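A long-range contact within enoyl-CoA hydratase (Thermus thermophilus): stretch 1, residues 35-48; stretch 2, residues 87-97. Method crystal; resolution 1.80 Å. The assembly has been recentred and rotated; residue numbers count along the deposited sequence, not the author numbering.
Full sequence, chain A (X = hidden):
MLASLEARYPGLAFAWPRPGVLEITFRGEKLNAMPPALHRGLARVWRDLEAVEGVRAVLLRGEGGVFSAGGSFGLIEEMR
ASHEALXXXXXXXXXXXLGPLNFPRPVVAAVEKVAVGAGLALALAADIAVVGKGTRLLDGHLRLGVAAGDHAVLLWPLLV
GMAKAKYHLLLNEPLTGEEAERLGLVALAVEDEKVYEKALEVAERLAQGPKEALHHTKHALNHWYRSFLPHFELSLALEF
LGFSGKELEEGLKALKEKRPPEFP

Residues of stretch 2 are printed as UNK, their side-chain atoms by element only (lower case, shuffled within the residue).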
# COMPACT_ATOMS: atom_id res chain seq x y z
N PRO A 35 -8.77 -33.34 10.86
CA PRO A 35 -10.08 -33.70 10.30
C PRO A 35 -10.86 -32.39 10.26
O PRO A 35 -10.44 -31.40 10.85
CB PRO A 35 -10.65 -34.67 11.34
CG PRO A 35 -9.43 -35.27 11.96
CD PRO A 35 -8.53 -34.07 12.12
N PRO A 36 -12.01 -32.36 9.56
CA PRO A 36 -12.82 -31.14 9.48
C PRO A 36 -13.04 -30.43 10.82
O PRO A 36 -12.84 -29.22 10.93
CB PRO A 36 -14.13 -31.64 8.87
CG PRO A 36 -13.67 -32.72 7.95
CD PRO A 36 -12.63 -33.45 8.78
N ALA A 37 -13.43 -31.19 11.84
CA ALA A 37 -13.70 -30.61 13.15
C ALA A 37 -12.50 -29.93 13.79
O ALA A 37 -12.63 -28.86 14.39
CB ALA A 37 -14.24 -31.68 14.09
N LEU A 38 -11.32 -30.54 13.68
CA LEU A 38 -10.12 -29.97 14.27
C LEU A 38 -9.68 -28.71 13.54
O LEU A 38 -9.28 -27.73 14.17
CB LEU A 38 -8.98 -30.99 14.27
CG LEU A 38 -7.69 -30.50 14.95
CD1 LEU A 38 -7.96 -30.14 16.41
CD2 LEU A 38 -6.63 -31.58 14.86
N HIS A 39 -9.75 -28.73 12.22
CA HIS A 39 -9.36 -27.55 11.44
C HIS A 39 -10.22 -26.36 11.85
O HIS A 39 -9.72 -25.26 12.09
CB HIS A 39 -9.50 -27.84 9.95
CG HIS A 39 -9.06 -26.71 9.08
ND1 HIS A 39 -9.95 -25.79 8.55
CD2 HIS A 39 -7.83 -26.32 8.66
CE1 HIS A 39 -9.29 -24.89 7.85
NE2 HIS A 39 -8.00 -25.19 7.90
N ARG A 40 -11.53 -26.57 11.93
CA ARG A 40 -12.43 -25.49 12.32
C ARG A 40 -12.18 -25.05 13.76
O ARG A 40 -12.24 -23.87 14.08
CB ARG A 40 -13.89 -25.92 12.15
CG ARG A 40 -14.86 -24.92 12.76
CD ARG A 40 -16.27 -25.10 12.22
NE ARG A 40 -16.65 -26.51 12.25
CZ ARG A 40 -16.56 -27.33 11.21
NH1 ARG A 40 -16.09 -26.86 10.06
NH2 ARG A 40 -16.98 -28.58 11.31
N GLY A 41 -11.88 -26.02 14.62
CA GLY A 41 -11.61 -25.72 16.02
C GLY A 41 -10.38 -24.85 16.19
O GLY A 41 -10.41 -23.87 16.92
N LEU A 42 -9.30 -25.22 15.51
CA LEU A 42 -8.05 -24.45 15.58
C LEU A 42 -8.22 -23.06 14.99
O LEU A 42 -7.52 -22.12 15.38
CB LEU A 42 -6.93 -25.20 14.84
CG LEU A 42 -6.41 -26.45 15.56
CD1 LEU A 42 -5.51 -27.26 14.63
CD2 LEU A 42 -5.65 -26.02 16.80
N ALA A 43 -9.14 -22.92 14.05
CA ALA A 43 -9.36 -21.64 13.40
C ALA A 43 -10.27 -20.71 14.19
O ALA A 43 -10.10 -19.49 14.17
CB ALA A 43 -9.94 -21.86 12.01
N ARG A 44 -11.24 -21.28 14.90
CA ARG A 44 -12.20 -20.49 15.66
C ARG A 44 -11.92 -20.28 17.14
O ARG A 44 -12.45 -19.35 17.74
CB ARG A 44 -13.60 -21.09 15.50
CG ARG A 44 -13.98 -21.35 14.06
CD ARG A 44 -15.35 -22.01 13.94
NE ARG A 44 -16.43 -21.03 13.97
CZ ARG A 44 -17.52 -21.10 13.20
NH1 ARG A 44 -17.66 -22.11 12.34
NH2 ARG A 44 -18.45 -20.16 13.26
N VAL A 45 -11.09 -21.13 17.74
CA VAL A 45 -10.80 -21.03 19.17
C VAL A 45 -10.26 -19.65 19.58
O VAL A 45 -10.52 -19.19 20.69
CB VAL A 45 -9.79 -22.13 19.61
CG1 VAL A 45 -8.45 -21.91 18.92
CG2 VAL A 45 -9.64 -22.13 21.13
N TRP A 46 -9.55 -18.99 18.68
CA TRP A 46 -8.97 -17.68 18.99
C TRP A 46 -10.00 -16.63 19.41
O TRP A 46 -9.71 -15.79 20.25
CB TRP A 46 -8.13 -17.19 17.80
CG TRP A 46 -7.07 -18.19 17.45
CD1 TRP A 46 -7.13 -19.15 16.48
CD2 TRP A 46 -5.84 -18.41 18.16
NE1 TRP A 46 -6.03 -19.96 16.54
CE2 TRP A 46 -5.22 -19.54 17.56
CE3 TRP A 46 -5.21 -17.78 19.24
CZ2 TRP A 46 -4.00 -20.04 18.02
CZ3 TRP A 46 -3.99 -18.29 19.69
CH2 TRP A 46 -3.40 -19.41 19.08
N ARG A 47 -11.19 -16.68 18.83
CA ARG A 47 -12.23 -15.72 19.19
C ARG A 47 -12.64 -15.87 20.65
O ARG A 47 -12.78 -14.88 21.37
CB ARG A 47 -13.46 -15.90 18.30
CG ARG A 47 -13.31 -15.29 16.92
CD ARG A 47 -14.40 -15.79 15.99
NE ARG A 47 -13.82 -16.52 14.87
CZ ARG A 47 -14.33 -17.64 14.37
NH1 ARG A 47 -15.43 -18.16 14.90
NH2 ARG A 47 -13.74 -18.24 13.34
N ASP A 48 -12.83 -17.10 21.09
CA ASP A 48 -13.22 -17.36 22.46
C ASP A 48 -12.08 -17.16 23.45
O ASP A 48 -12.31 -16.88 24.63
CB ASP A 48 -13.79 -18.77 22.60
CG ASP A 48 -15.05 -18.97 21.78
OD1 ASP A 48 -15.88 -18.04 21.73
OD2 ASP A 48 -15.23 -20.06 21.20
N UNK A 87 -16.40 -23.39 0.71
CA UNK A 87 -16.39 -22.02 1.21
C UNK A 87 -16.34 -21.91 2.73
O UNK A 87 -15.84 -20.93 3.26
c UNK A 87 -17.35 -20.62 -0.74
c UNK A 87 -17.58 -21.24 0.65
c UNK A 87 -16.95 -21.69 -1.76
c UNK A 87 -16.26 -19.56 -0.64
N UNK A 88 -16.88 -22.91 3.43
CA UNK A 88 -16.81 -22.82 4.86
C UNK A 88 -15.37 -23.00 5.29
O UNK A 88 -14.86 -22.31 6.16
c UNK A 88 -17.80 -25.54 7.42
n UNK A 88 -16.62 -26.41 7.37
c UNK A 88 -17.44 -24.12 6.95
n UNK A 88 -15.74 -28.47 6.76
c UNK A 88 -17.67 -23.93 5.45
n UNK A 88 -17.96 -27.99 6.34
c UNK A 88 -16.78 -27.63 6.82
N UNK A 89 -14.65 -23.91 4.64
CA UNK A 89 -13.24 -24.12 4.92
C UNK A 89 -12.41 -22.92 4.46
O UNK A 89 -11.37 -22.62 5.05
c UNK A 89 -11.22 -25.57 4.46
c UNK A 89 -12.72 -25.41 4.25
c UNK A 89 -13.45 -26.61 4.83
N UNK A 90 -12.89 -22.22 3.43
CA UNK A 90 -12.18 -21.03 2.94
C UNK A 90 -12.00 -20.05 4.10
O UNK A 90 -10.89 -19.60 4.38
c UNK A 90 -11.32 -19.05 0.44
c UNK A 90 -12.83 -17.85 1.85
c UNK A 90 -10.75 -17.85 0.02
c UNK A 90 -12.97 -20.35 1.83
c UNK A 90 -11.22 -16.65 0.53
c UNK A 90 -12.27 -16.64 1.45
c UNK A 90 -12.37 -19.06 1.36
N UNK A 91 -13.10 -19.72 4.77
CA UNK A 91 -13.03 -18.80 5.88
C UNK A 91 -12.29 -19.37 7.09
O UNK A 91 -11.67 -18.62 7.85
n UNK A 91 -16.28 -16.95 3.36
c UNK A 91 -13.64 -15.34 5.12
c UNK A 91 -14.62 -16.25 4.69
c UNK A 91 -14.30 -13.84 3.32
c UNK A 91 -15.41 -15.91 3.57
c UNK A 91 -13.49 -14.14 4.43
c UNK A 91 -15.26 -14.71 2.88
c UNK A 91 -15.04 -17.54 5.14
c UNK A 91 -16.06 -17.92 4.30
c UNK A 91 -14.44 -18.34 6.26
N UNK A 92 -12.32 -20.69 7.26
CA UNK A 92 -11.60 -21.33 8.35
C UNK A 92 -10.09 -21.19 8.12
O UNK A 92 -9.33 -20.87 9.05
o UNK A 92 -12.74 -25.40 8.86
c UNK A 92 -13.66 -24.57 8.99
c UNK A 92 -11.95 -22.81 8.44
o UNK A 92 -14.86 -24.90 9.08
c UNK A 92 -13.31 -23.10 9.05
N UNK A 93 -9.67 -21.43 6.89
CA UNK A 93 -8.26 -21.34 6.52
C UNK A 93 -7.77 -19.91 6.75
O UNK A 93 -6.67 -19.69 7.25
c UNK A 93 -8.07 -21.72 5.05
N UNK A 94 -8.60 -18.95 6.38
CA UNK A 94 -8.24 -17.55 6.57
C UNK A 94 -8.06 -17.25 8.06
O UNK A 94 -7.11 -16.57 8.45
n UNK A 94 -10.21 -12.92 5.85
c UNK A 94 -10.67 -12.38 6.98
c UNK A 94 -9.17 -15.15 6.28
c UNK A 94 -9.33 -16.64 5.98
n UNK A 94 -11.20 -13.15 7.92
c UNK A 94 -10.24 -14.35 5.54
n UNK A 94 -10.61 -11.07 7.16
N UNK A 95 -8.95 -17.79 8.88
CA UNK A 95 -8.88 -17.56 10.32
C UNK A 95 -7.78 -18.34 11.03
O UNK A 95 -7.32 -17.95 12.10
o UNK A 95 -12.47 -17.17 10.51
c UNK A 95 -11.29 -16.81 10.67
o UNK A 95 -10.93 -15.62 10.59
c UNK A 95 -10.23 -17.86 10.99
N UNK A 96 -7.36 -19.46 10.44
CA UNK A 96 -6.31 -20.26 11.04
C UNK A 96 -5.03 -19.43 11.12
O UNK A 96 -4.20 -19.64 11.99
c UNK A 96 -5.60 -23.08 12.13
c UNK A 96 -4.86 -23.68 9.83
c UNK A 96 -5.07 -22.54 10.80
c UNK A 96 -6.05 -21.53 10.21
N UNK A 97 -4.89 -18.49 10.19
CA UNK A 97 -3.72 -17.62 10.15
C UNK A 97 -3.98 -16.28 10.85
O UNK A 97 -3.16 -15.83 11.66
c UNK A 97 -2.84 -18.66 8.04
c UNK A 97 -2.17 -16.33 8.62
c UNK A 97 -3.29 -17.36 8.68
O HOH W 1 -13.39 -28.02 8.67

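Position 87 carries four side-chain carbons, forked at the second, and lies beyond reach of stretch 1; the fork at the second carbon makes it Leu87. At position 88, three carbons lead to a nitrogen and then to a carbon bearing two more nitrogens, a guanidinium that lies with one face over CZ of Arg40. This is Arg88, and its NH2 comes within 4.1 Å of Pro36 CB. Position 89 has one carbon carrying two others, one of them 4.0 Å from His39 CE1: a small branched side chain, Val89. Position 90 has one carbon followed by a six-carbon ring; its CA-to-CB bond points away from stretch 1 and the side chain makes no contact there: Phe90. At 91, fused five- and six-membered rings holding a single nitrogen follow the first carbon; this is Trp91, whose ring system leads away.

Position 92 points toward stretch 1 and has three carbons, the third carrying two oxygens. One oxygen is 2.8 Å from His39 ND1, the other 2.5 Å from Arg40 NH1. An acid with two carbons before its carboxylate carbon is Glu92. Position 93 has a single side-chain carbon, 4.4 Å from His39 CE1, and is Ala93. Position 94 repeats the guanidinium pattern of 88, but points away and makes no contact: Arg94. Position 95 has two carbons, the second carrying two oxygens, one of which lies 3.3 Å from Arg47 NH2; the shorter acid is Asp95. Position 96, four carbons forked at the second, places one terminal carbon 3.7 Å from Leu42 CB and is Leu96. Position 97, one carbon carrying two, faces away as Val97.

The two helices cross at 54°, their axes approaching to 7.7 Å. Small Ala43 permits this closeness: its CA is 4.1 Å from Leu96 CA, and its CB rests 3.2 Å from Glu92 O. Beside it, His39 fits as a knob among Val89, Glu92, Ala93 and Leu96. Glu92 is the polar centre. Its OE1 accepts a hydrogen bond from His39 ND1, while OE2 forms salt bridges with Arg40 NH1 and, within its own helix, with Arg88 NE at 2.9 Å. The shared carboxylate thus offsets the like charges of Arg40 NH1 and Arg88 NE, two donors only 2.8 Å apart. A water extends the network, donating to Pro36 O (2.6 Å) and Glu92 OE1 (2.7 Å) and accepting from Arg88 NH2 (3.1 Å). Farther along, the salt bridge between Arg47 NH2 and Asp95 OD2 includes only a weak hydrogen bond.

Stretch 2 87-97: LRVFWEARDLV
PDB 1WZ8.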